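Local atomic coordinates of amino acid adenylation domain-containing protein (Bacillus stratosphericus LAMA 585, PDB entry 6ULY), a protein that probably selects and activates a keto acid as its acyl adenylate, serving as an adenylation domain of a nonribosomal depsipeptide synthetase. Residues Q19-E24 / V233-G238; L42-A47 / M81-W86; P307-R312 / L560-Q565. All coordinates share one frame; numbering follows the deposited sequence.

Contact 1 (Q19-E24 / V233-G238); sequences QDVLTE and VNVYTG
Val21 and Val235 meet through one methyl each, and this pair marks the tight point of a helix-on-helix crossing in the adenylation domain. The axes of the two short segments pass 8.4 Å apart at a signed angle of 56°, an approach close enough for branched side chains to bridge without long ones. Val21 CG1 lies 3.5 Å from Val235 CG1, nearer than ordinary carbon-carbon contact, and the two side chains cross almost perpendicularly. With CG1 anti to the backbone N (chi1 171°), the same methyl of Val21 also comes down on the opposing backbone, 3.6 Å from Tyr236 N. Its other branch serves a second neighbour: Val21 CG2 reaches the edge of the Tyr236 ring in the plane of the ring, 3.9 Å from CD2.

Away from this apolar point the contact becomes looser and more polar. A water lies 2.7 Å from both Val21 O and Val235 O, placed to donate to either, though it has more acceptors around it than protons to give; no direct hydrogen bond links the segments. Farther along, Glu24 is exposed and turns to a salt bridge with Lys27, while Tyr236 is partly exposed. Beyond Tyr236 the second helix stops in a Schellman motif with Gly238, at positive phi, as its C-prime residue. Helix 193-207 packs against the pair through Leu197 on Val21 and Val200 on Tyr236; helix 46-62 meets Leu22 and Val235 through Leu49 and Tyr46, and strand 240-243 places Gln241 against Val235.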
loop_
_atom_site.group_PDB
_atom_site.type_symbol
_atom_site.label_atom_id
_atom_site.label_comp_id
_atom_site.label_asym_id
_atom_site.label_seq_id
_atom_site.Cartn_x
_atom_site.Cartn_y
_atom_site.Cartn_z
ATOM N N GLN A 19 2.186 -11.101 -33.718
ATOM C CA GLN A 19 2.695 -12.020 -34.728
ATOM C C GLN A 19 2.781 -11.343 -36.090
ATOM O O GLN A 19 3.772 -11.500 -36.809
ATOM C CB GLN A 19 1.806 -13.261 -34.805
ATOM C CG GLN A 19 1.930 -14.187 -33.608
ATOM C CD GLN A 19 0.968 -15.357 -33.678
ATOM O OE1 GLN A 19 0.485 -15.713 -34.751
ATOM N NE2 GLN A 19 0.677 -15.954 -32.528
ATOM N N ASP A 20 1.749 -10.578 -36.457
ATOM C CA ASP A 20 1.779 -9.854 -37.723
ATOM C C ASP A 20 2.857 -8.776 -37.722
ATOM O O ASP A 20 3.425 -8.469 -38.776
ATOM C CB ASP A 20 0.406 -9.235 -38.006
ATOM C CG ASP A 20 -0.719 -10.260 -37.983
ATOM O OD1 ASP A 20 -0.452 -11.461 -38.213
ATOM O OD2 ASP A 20 -1.877 -9.860 -37.732
ATOM N N VAL A 21 3.152 -8.192 -36.558
ATOM C CA VAL A 21 4.230 -7.210 -36.474
ATOM C C VAL A 21 5.559 -7.868 -36.825
ATOM O O VAL A 21 6.342 -7.347 -37.629
ATOM C CB VAL A 21 4.268 -6.572 -35.072
ATOM C CG1 VAL A 21 5.518 -5.720 -34.907
ATOM C CG2 VAL A 21 3.013 -5.733 -34.822
ATOM N N LEU A 22 5.817 -9.039 -36.240
ATOM C CA LEU A 22 7.072 -9.739 -36.489
ATOM C C LEU A 22 7.162 -10.208 -37.934
ATOM O O LEU A 22 8.236 -10.153 -38.545
ATOM C CB LEU A 22 7.199 -10.919 -35.526
ATOM C CG LEU A 22 8.506 -11.710 -35.584
ATOM C CD1 LEU A 22 9.693 -10.810 -35.276
ATOM C CD2 LEU A 22 8.460 -12.885 -34.625
ATOM N N THR A 23 6.045 -10.669 -38.499
ATOM C CA THR A 23 6.042 -11.120 -39.887
ATOM C C THR A 23 6.429 -9.991 -40.832
ATOM O O THR A 23 7.335 -10.140 -41.662
ATOM C CB THR A 23 4.665 -11.680 -40.241
ATOM O OG1 THR A 23 4.484 -12.933 -39.573
ATOM C CG2 THR A 23 4.522 -11.870 -41.748
ATOM N N GLU A 24 5.755 -8.844 -40.720
ATOM C CA GLU A 24 6.067 -7.726 -41.603
ATOM C C GLU A 24 7.469 -7.185 -41.356
ATOM O O GLU A 24 8.115 -6.694 -42.289
ATOM C CB GLU A 24 5.036 -6.612 -41.420
ATOM C CG GLU A 24 3.603 -7.013 -41.780
ATOM C CD GLU A 24 3.428 -7.338 -43.255
ATOM O OE1 GLU A 24 3.975 -8.362 -43.717
ATOM O OE2 GLU A 24 2.743 -6.563 -43.955
ATOM N N VAL A 233 7.428 -0.492 -30.792
ATOM C CA VAL A 233 7.331 0.570 -31.789
ATOM C C VAL A 233 8.342 0.335 -32.902
ATOM O O VAL A 233 8.053 0.559 -34.085
ATOM C CB VAL A 233 7.534 1.945 -31.129
ATOM C CG1 VAL A 233 7.931 2.983 -32.171
ATOM C CG2 VAL A 233 6.272 2.378 -30.403
ATOM N N ASN A 234 9.543 -0.126 -32.543
ATOM C CA ASN A 234 10.592 -0.323 -33.536
ATOM C C ASN A 234 10.263 -1.488 -34.461
ATOM O O ASN A 234 10.403 -1.379 -35.683
ATOM C CB ASN A 234 11.934 -0.548 -32.838
ATOM C CG ASN A 234 12.431 0.685 -32.115
ATOM O OD1 ASN A 234 12.186 1.815 -32.542
ATOM N ND2 ASN A 234 13.132 0.475 -31.009
ATOM N N VAL A 235 9.828 -2.618 -33.897
ATOM C CA VAL A 235 9.453 -3.758 -34.730
ATOM C C VAL A 235 8.258 -3.406 -35.609
ATOM O O VAL A 235 8.192 -3.801 -36.779
ATOM C CB VAL A 235 9.165 -4.994 -33.855
ATOM C CG1 VAL A 235 8.939 -6.225 -34.725
ATOM C CG2 VAL A 235 10.309 -5.245 -32.885
ATOM N N TYR A 236 7.298 -2.650 -35.062
ATOM C CA TYR A 236 6.114 -2.275 -35.832
ATOM C C TYR A 236 6.485 -1.406 -37.029
ATOM O O TYR A 236 5.951 -1.588 -38.132
ATOM C CB TYR A 236 5.117 -1.537 -34.938
ATOM C CG TYR A 236 3.864 -1.102 -35.667
ATOM C CD1 TYR A 236 3.765 0.168 -36.224
ATOM C CD2 TYR A 236 2.781 -1.965 -35.800
ATOM C CE1 TYR A 236 2.617 0.569 -36.895
ATOM C CE2 TYR A 236 1.629 -1.572 -36.464
ATOM C CZ TYR A 236 1.553 -0.306 -37.009
ATOM O OH TYR A 236 0.409 0.082 -37.671
ATOM N N THR A 237 7.365 -0.427 -36.823
ATOM C CA THR A 237 7.894 0.344 -37.938
ATOM C C THR A 237 8.943 -0.425 -38.728
ATOM O O THR A 237 9.320 0.017 -39.817
ATOM C CB THR A 237 8.499 1.661 -37.442
ATOM O OG1 THR A 237 9.635 1.393 -36.607
ATOM C CG2 THR A 237 7.459 2.468 -36.658
ATOM N N GLY A 238 9.411 -1.560 -38.215
ATOM C CA GLY A 238 10.455 -2.313 -38.882
ATOM C C GLY A 238 11.786 -1.600 -38.972
ATOM O O GLY A 238 12.621 -1.974 -39.801
HETATM O O HOH W 1 6.388 -4.765 -38.513
#

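Contact 2 (L42-A47 / M81-W86); sequences LTQSYA and MVTAFW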
loop_
_atom_site.group_PDB
_atom_site.type_symbol
_atom_site.label_atom_id
_atom_site.label_comp_id
_atom_site.label_asym_id
_atom_site.label_seq_id
_atom_site.Cartn_x
_atom_site.Cartn_y
_atom_site.Cartn_z
ATOM N N LEU A 42 26.512 -7.743 -31.425
ATOM C CA LEU A 42 25.836 -8.954 -31.876
ATOM C C LEU A 42 24.579 -8.538 -32.628
ATOM O O LEU A 42 23.705 -7.875 -32.060
ATOM C CB LEU A 42 25.497 -9.860 -30.690
ATOM C CG LEU A 42 25.061 -11.294 -30.999
ATOM C CD1 LEU A 42 25.310 -12.187 -29.793
ATOM C CD2 LEU A 42 23.595 -11.364 -31.404
ATOM N N THR A 43 24.494 -8.915 -33.902
ATOM C CA THR A 43 23.368 -8.541 -34.746
ATOM C C THR A 43 22.352 -9.673 -34.807
ATOM O O THR A 43 22.691 -10.852 -34.669
ATOM C CB THR A 43 23.820 -8.195 -36.167
ATOM O OG1 THR A 43 24.451 -9.336 -36.761
ATOM C CG2 THR A 43 24.773 -7.014 -36.155
ATOM N N GLN A 44 21.092 -9.291 -35.019
ATOM C CA GLN A 44 19.993 -10.248 -35.133
ATOM C C GLN A 44 18.910 -9.567 -35.960
ATOM O O GLN A 44 18.108 -8.799 -35.420
ATOM C CB GLN A 44 19.469 -10.664 -33.766
ATOM C CG GLN A 44 18.377 -11.730 -33.801
ATOM C CD GLN A 44 17.618 -11.828 -32.482
ATOM O OE1 GLN A 44 17.354 -10.818 -31.836
ATOM N NE2 GLN A 44 17.273 -13.048 -32.078
ATOM N N SER A 45 18.905 -9.837 -37.263
ATOM C CA SER A 45 17.890 -9.261 -38.128
ATOM C C SER A 45 16.499 -9.666 -37.649
ATOM O O SER A 45 16.321 -10.649 -36.923
ATOM C CB SER A 45 18.090 -9.715 -39.571
ATOM O OG SER A 45 17.820 -11.100 -39.701
ATOM N N TYR A 46 15.495 -8.896 -38.075
ATOM C CA TYR A 46 14.121 -9.276 -37.767
ATOM C C TYR A 46 13.791 -10.645 -38.346
ATOM O O TYR A 46 12.989 -11.388 -37.765
ATOM C CB TYR A 46 13.154 -8.212 -38.284
ATOM C CG TYR A 46 13.215 -6.918 -37.497
ATOM C CD1 TYR A 46 13.180 -6.923 -36.102
ATOM C CD2 TYR A 46 13.323 -5.696 -38.144
ATOM C CE1 TYR A 46 13.241 -5.745 -35.380
ATOM C CE2 TYR A 46 13.389 -4.515 -37.432
ATOM C CZ TYR A 46 13.344 -4.546 -36.047
ATOM O OH TYR A 46 13.408 -3.376 -35.328
ATOM N N ALA A 47 14.413 -11.003 -39.474
ATOM C CA ALA A 47 14.260 -12.350 -40.014
ATOM C C ALA A 47 14.923 -13.379 -39.108
ATOM O O ALA A 47 14.356 -14.446 -38.852
ATOM C CB ALA A 47 14.851 -12.419 -41.426
ATOM N N MET A 81 16.266 -12.174 -23.975
ATOM C CA MET A 81 14.940 -11.729 -23.547
ATOM C C MET A 81 14.068 -11.362 -24.739
ATOM O O MET A 81 12.901 -11.766 -24.816
ATOM C CB MET A 81 15.060 -10.541 -22.594
ATOM C CG MET A 81 13.717 -9.905 -22.235
ATOM S SD MET A 81 13.750 -9.031 -20.655
ATOM C CE MET A 81 15.213 -8.018 -20.838
ATOM N N VAL A 82 14.609 -10.566 -25.667
ATOM C CA VAL A 82 13.892 -10.246 -26.900
ATOM C C VAL A 82 13.457 -11.525 -27.604
ATOM O O VAL A 82 12.316 -11.652 -28.062
ATOM C CB VAL A 82 14.771 -9.377 -27.818
ATOM C CG1 VAL A 82 14.177 -9.305 -29.215
ATOM C CG2 VAL A 82 14.941 -7.984 -27.240
ATOM N N THR A 83 14.370 -12.492 -27.710
ATOM C CA THR A 83 14.045 -13.744 -28.384
ATOM C C THR A 83 12.997 -14.525 -27.609
ATOM O O THR A 83 12.065 -15.086 -28.199
ATOM C CB THR A 83 15.311 -14.587 -28.566
ATOM O OG1 THR A 83 16.268 -13.850 -29.331
ATOM C CG2 THR A 83 15.005 -15.898 -29.277
ATOM N N ALA A 84 13.144 -14.583 -26.285
ATOM C CA ALA A 84 12.174 -15.290 -25.458
ATOM C C ALA A 84 10.800 -14.639 -25.543
ATOM O O ALA A 84 9.775 -15.330 -25.531
ATOM C CB ALA A 84 12.660 -15.330 -24.010
ATOM N N PHE A 85 10.758 -13.308 -25.619
ATOM C CA PHE A 85 9.482 -12.611 -25.717
ATOM C C PHE A 85 8.734 -13.011 -26.979
ATOM O O PHE A 85 7.523 -13.262 -26.945
ATOM C CB PHE A 85 9.715 -11.104 -25.693
ATOM C CG PHE A 85 8.478 -10.295 -25.944
ATOM C CD1 PHE A 85 7.633 -9.956 -24.899
ATOM C CD2 PHE A 85 8.164 -9.861 -27.222
ATOM C CE1 PHE A 85 6.495 -9.206 -25.127
ATOM C CE2 PHE A 85 7.026 -9.110 -27.455
ATOM C CZ PHE A 85 6.189 -8.784 -26.404
ATOM N N TRP A 86 9.438 -13.081 -28.106
ATOM C CA TRP A 86 8.769 -13.378 -29.363
ATOM C C TRP A 86 8.445 -14.856 -29.501
ATOM O O TRP A 86 7.422 -15.206 -30.101
ATOM C CB TRP A 86 9.625 -12.882 -30.517
ATOM C CG TRP A 86 9.575 -11.394 -30.630
ATOM C CD1 TRP A 86 10.545 -10.510 -30.273
ATOM C CD2 TRP A 86 8.478 -10.614 -31.115
ATOM N NE1 TRP A 86 10.127 -9.225 -30.519
ATOM C CE2 TRP A 86 8.860 -9.261 -31.035
ATOM C CE3 TRP A 86 7.212 -10.928 -31.618
ATOM C CZ2 TRP A 86 8.023 -8.226 -31.438
ATOM C CZ3 TRP A 86 6.385 -9.899 -32.018
ATOM C CH2 TRP A 86 6.793 -8.565 -31.928
#
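Gln44 hands a single hydrogen bond to Thr83 and thereby joins the edge of one sheet of the AMP-binding fold to a helix connecting strands of another. The glutamine stands on strand 41-45, an edge strand of the nine-stranded mixed sheet; the threonine belongs to helix 78-91, which connects the adjacent parallel strands 70-74 and 94-97 of the other mixed sheet in a beta-alpha-beta crossover.

The glutamine side chain illustrates how a strand can reach a helix that its backbone does not approach: the nearest alpha carbons, those of Gln44 and Thr83, are 9.7 Å apart. CB leaves the strand in the direction of the helix, 6.3 Å from Thr83 OG1. CG, anti to the backbone N (chi1 -176°), is 5.4 Å from Thr83 OG1, and the extended chi2 carries CD on to 4.0 Å from it. Leu32 and Leu49 pack along this side chain. At CD the amide divides its work. OE1 is hydrogen-bonded to Tyr34 OH on the adjoining strand and comes loosely by Val82 CG1, at 4.4 Å. NE2 serves Asp52 OD2 of helix 46-62 as well as Thr83, so partners at both ends of the buried amide fix its rotation.

Thr83 is held in turn. Its OG1, anti to the carbonyl carbon and beside the backbone N, gives its proton to His79 O one helical turn earlier, and its oxygen accepts from Gln44. The bond between them is nearly straight: Gln44 NE2 is 3.0 Å from Thr83 OG1, the N-H...O angle is 161°, and the oxygen lies only 10° out of the amide plane.

Contact 3 (P307-R312 / L560-Q565); sequences PKTIHR and LKTRWQ. With SO4 (sulfate ion), chain P.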
loop_
_atom_site.group_PDB
_atom_site.type_symbol
_atom_site.label_atom_id
_atom_site.label_comp_id
_atom_site.label_asym_id
_atom_site.label_seq_id
_atom_site.Cartn_x
_atom_site.Cartn_y
_atom_site.Cartn_z
ATOM N N PRO A 307 13.120 21.320 -16.056
ATOM C CA PRO A 307 13.539 22.242 -17.126
ATOM C C PRO A 307 15.039 22.484 -17.177
ATOM O O PRO A 307 15.643 22.416 -18.256
ATOM C CB PRO A 307 12.762 23.524 -16.795
ATOM C CG PRO A 307 11.555 23.057 -16.052
ATOM C CD PRO A 307 11.993 21.855 -15.268
ATOM N N LYS A 308 15.664 22.775 -16.037
ATOM C CA LYS A 308 17.084 23.101 -16.056
ATOM C C LYS A 308 17.954 21.894 -16.386
ATOM O O LYS A 308 19.095 22.073 -16.819
ATOM C CB LYS A 308 17.495 23.712 -14.717
ATOM C CG LYS A 308 17.062 25.165 -14.574
ATOM C CD LYS A 308 17.473 25.758 -13.235
ATOM C CE LYS A 308 17.306 27.272 -13.233
ATOM N NZ LYS A 308 17.630 27.881 -11.913
ATOM N N THR A 309 17.442 20.676 -16.206
ATOM C CA THR A 309 18.207 19.493 -16.586
ATOM C C THR A 309 18.270 19.352 -18.103
ATOM O O THR A 309 19.344 19.119 -18.671
ATOM C CB THR A 309 17.587 18.242 -15.960
ATOM O OG1 THR A 309 17.710 18.300 -14.534
ATOM C CG2 THR A 309 18.273 16.983 -16.470
ATOM N N ILE A 310 17.127 19.490 -18.776
ATOM C CA ILE A 310 17.100 19.306 -20.223
ATOM C C ILE A 310 17.807 20.460 -20.921
ATOM O O ILE A 310 18.496 20.262 -21.928
ATOM C CB ILE A 310 15.652 19.141 -20.723
ATOM C CG1 ILE A 310 14.803 20.355 -20.349
ATOM C CG2 ILE A 310 15.041 17.866 -20.164
ATOM C CD1 ILE A 310 13.331 20.204 -20.703
ATOM N N HIS A 311 17.653 21.682 -20.405
ATOM C CA HIS A 311 18.307 22.827 -21.032
ATOM C C HIS A 311 19.821 22.702 -20.942
ATOM O O HIS A 311 20.535 22.928 -21.927
ATOM C CB HIS A 311 17.839 24.128 -20.382
ATOM C CG HIS A 311 18.428 25.354 -21.007
ATOM N ND1 HIS A 311 19.331 26.165 -20.353
ATOM C CD2 HIS A 311 18.256 25.898 -22.236
ATOM C CE1 HIS A 311 19.681 27.162 -21.147
ATOM N NE2 HIS A 311 19.043 27.024 -22.295
ATOM N N ARG A 312 20.333 22.345 -19.762
ATOM C CA ARG A 312 21.770 22.132 -19.619
ATOM C C ARG A 312 22.235 20.982 -20.501
ATOM O O ARG A 312 23.315 21.041 -21.098
ATOM C CB ARG A 312 22.114 21.861 -18.153
ATOM C CG ARG A 312 23.603 21.759 -17.864
ATOM C CD ARG A 312 24.279 23.116 -17.957
ATOM N NE ARG A 312 25.719 22.999 -18.169
ATOM C CZ ARG A 312 26.528 24.031 -18.386
ATOM N NH1 ARG A 312 26.041 25.266 -18.420
ATOM N NH2 ARG A 312 27.826 23.830 -18.570
ATOM N N LEU A 560 18.739 19.559 -6.196
ATOM C CA LEU A 560 18.486 18.540 -5.181
ATOM C C LEU A 560 17.486 17.502 -5.681
ATOM O O LEU A 560 17.706 16.294 -5.533
ATOM C CB LEU A 560 17.993 19.201 -3.891
ATOM C CG LEU A 560 17.960 18.366 -2.604
ATOM C CD1 LEU A 560 16.740 17.453 -2.561
ATOM C CD2 LEU A 560 19.239 17.550 -2.435
ATOM N N LYS A 561 16.377 17.954 -6.274
ATOM C CA LYS A 561 15.425 17.015 -6.861
ATOM C C LYS A 561 16.088 16.143 -7.921
ATOM O O LYS A 561 15.702 14.982 -8.103
ATOM C CB LYS A 561 14.243 17.774 -7.468
ATOM C CG LYS A 561 13.159 16.883 -8.066
ATOM C CD LYS A 561 12.446 16.065 -6.998
ATOM C CE LYS A 561 11.301 15.252 -7.587
ATOM N NZ LYS A 561 10.462 14.609 -6.532
ATOM N N THR A 562 17.086 16.681 -8.624
ATOM C CA THR A 562 17.769 15.930 -9.670
ATOM C C THR A 562 18.758 14.919 -9.101
ATOM O O THR A 562 18.938 13.845 -9.685
ATOM C CB THR A 562 18.478 16.905 -10.619
ATOM O OG1 THR A 562 17.669 17.104 -11.787
ATOM C CG2 THR A 562 19.858 16.398 -11.031
ATOM N N ARG A 563 19.406 15.235 -7.977
ATOM C CA ARG A 563 20.355 14.295 -7.389
ATOM C C ARG A 563 19.641 13.076 -6.817
ATOM O O ARG A 563 20.154 11.954 -6.904
ATOM C CB ARG A 563 21.183 14.992 -6.309
ATOM C CG ARG A 563 22.093 14.057 -5.525
ATOM C CD ARG A 563 22.978 14.820 -4.551
ATOM N NE ARG A 563 23.692 13.925 -3.643
ATOM C CZ ARG A 563 24.762 13.208 -3.979
ATOM N NH1 ARG A 563 25.246 13.266 -5.213
ATOM N NH2 ARG A 563 25.344 12.426 -3.080
ATOM N N TRP A 564 18.459 13.273 -6.225
ATOM C CA TRP A 564 17.714 12.143 -5.680
ATOM C C TRP A 564 17.168 11.246 -6.784
ATOM O O TRP A 564 17.063 10.029 -6.594
ATOM C CB TRP A 564 16.582 12.643 -4.782
ATOM C CG TRP A 564 17.068 13.227 -3.486
ATOM C CD1 TRP A 564 18.366 13.394 -3.096
ATOM C CD2 TRP A 564 16.260 13.715 -2.408
ATOM N NE1 TRP A 564 18.417 13.957 -1.845
ATOM C CE2 TRP A 564 17.139 14.165 -1.399
ATOM C CE3 TRP A 564 14.882 13.818 -2.196
ATOM C CZ2 TRP A 564 16.682 14.706 -0.199
ATOM C CZ3 TRP A 564 14.431 14.355 -1.005
ATOM C CH2 TRP A 564 15.329 14.795 -0.023
ATOM N N GLN A 565 16.815 11.820 -7.938
ATOM C CA GLN A 565 16.468 10.994 -9.089
ATOM C C GLN A 565 17.621 10.072 -9.467
ATOM O O GLN A 565 17.403 8.914 -9.845
ATOM C CB GLN A 565 16.091 11.876 -10.280
ATOM C CG GLN A 565 14.711 12.492 -10.209
ATOM C CD GLN A 565 14.393 13.313 -11.446
ATOM O OE1 GLN A 565 15.287 13.650 -12.227
ATOM N NE2 GLN A 565 13.117 13.634 -11.635
HETATM S S SO4 P . 10.011 11.871 -9.597
HETATM O O1 SO4 P . 9.033 11.550 -10.564
HETATM O O2 SO4 P . 9.387 11.913 -8.332
HETATM O O3 SO4 P . 11.038 10.901 -9.566
HETATM O O4 SO4 P . 10.581 13.137 -9.851
#
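The junction between the large N-terminal core of the ANL fold and its smaller C-terminal portion, a portion that in relatives swings between catalytic states, is crossed here by a threonine pair, the direct contact between helices 307-317 and 560-570. Helix 307-317 belongs to the core, and helix 560-570 is the last helix of the modelled chain. Their touching surface is small, but both contributing residues are buried, and the side chain of Thr309 is about 12 Å from the bound keto acyl adenylate.

Thr562 OG1 donates to Thr309 OG1 across 3.0 Å, the two side chains meeting at a slant. On the core side the hydroxyl is anti to the carbonyl carbon. Thr562 is less relaxed: its chi1 of -99° lies well away from a staggered position, and at this setting OG1 faces Thr309. Helix 272-279 flanks the pair, with Phe275 touching Thr309 and Ala276 touching Thr562.

One turn further on, Gln565 adds a second polar tie to the core, since its OE1 bonds to Asn272 ND2 and its NE2 to Ala304 O, in the loop before helix 307-317. A sulfate, probably from the crystallisation liquor, sits beside the same amide and is also bonded by Ala304 N. Lys561, four residues before Gln565 and so on the same helix face, bends at chi2 (67°) and sends NZ to sulfate O2 at 3.4 Å, a weak bond. The firmer grip comes from the glutamine: with its chain extended beyond CG, Gln565 NE2 lies 3.1 Å from sulfate O4, with an N-H...O angle of 163°.

How the contacts relate
From the N terminus the chain enters contact 1 at helix 18-26, but that loop waits more than 200 residues to close, on helix 224-237. Within it, contact 2 opens at strand 41-45 and closes soon afterwards on helix 78-91, making a short loop inside a long one. The two also touch: Leu22 packs on Trp86, and Tyr46 against Gly238 O, and the helix pair of contact 1 thus adjoins the strand-to-helix tie of contact 2 in one region of the N-terminal core. Contact 3 follows in series, running from helix 307-317 to helix 560-570. It lies on the opposite side of the chain's centre, its centre about 35 Å from either of the others, and ties the C-terminal part to the core.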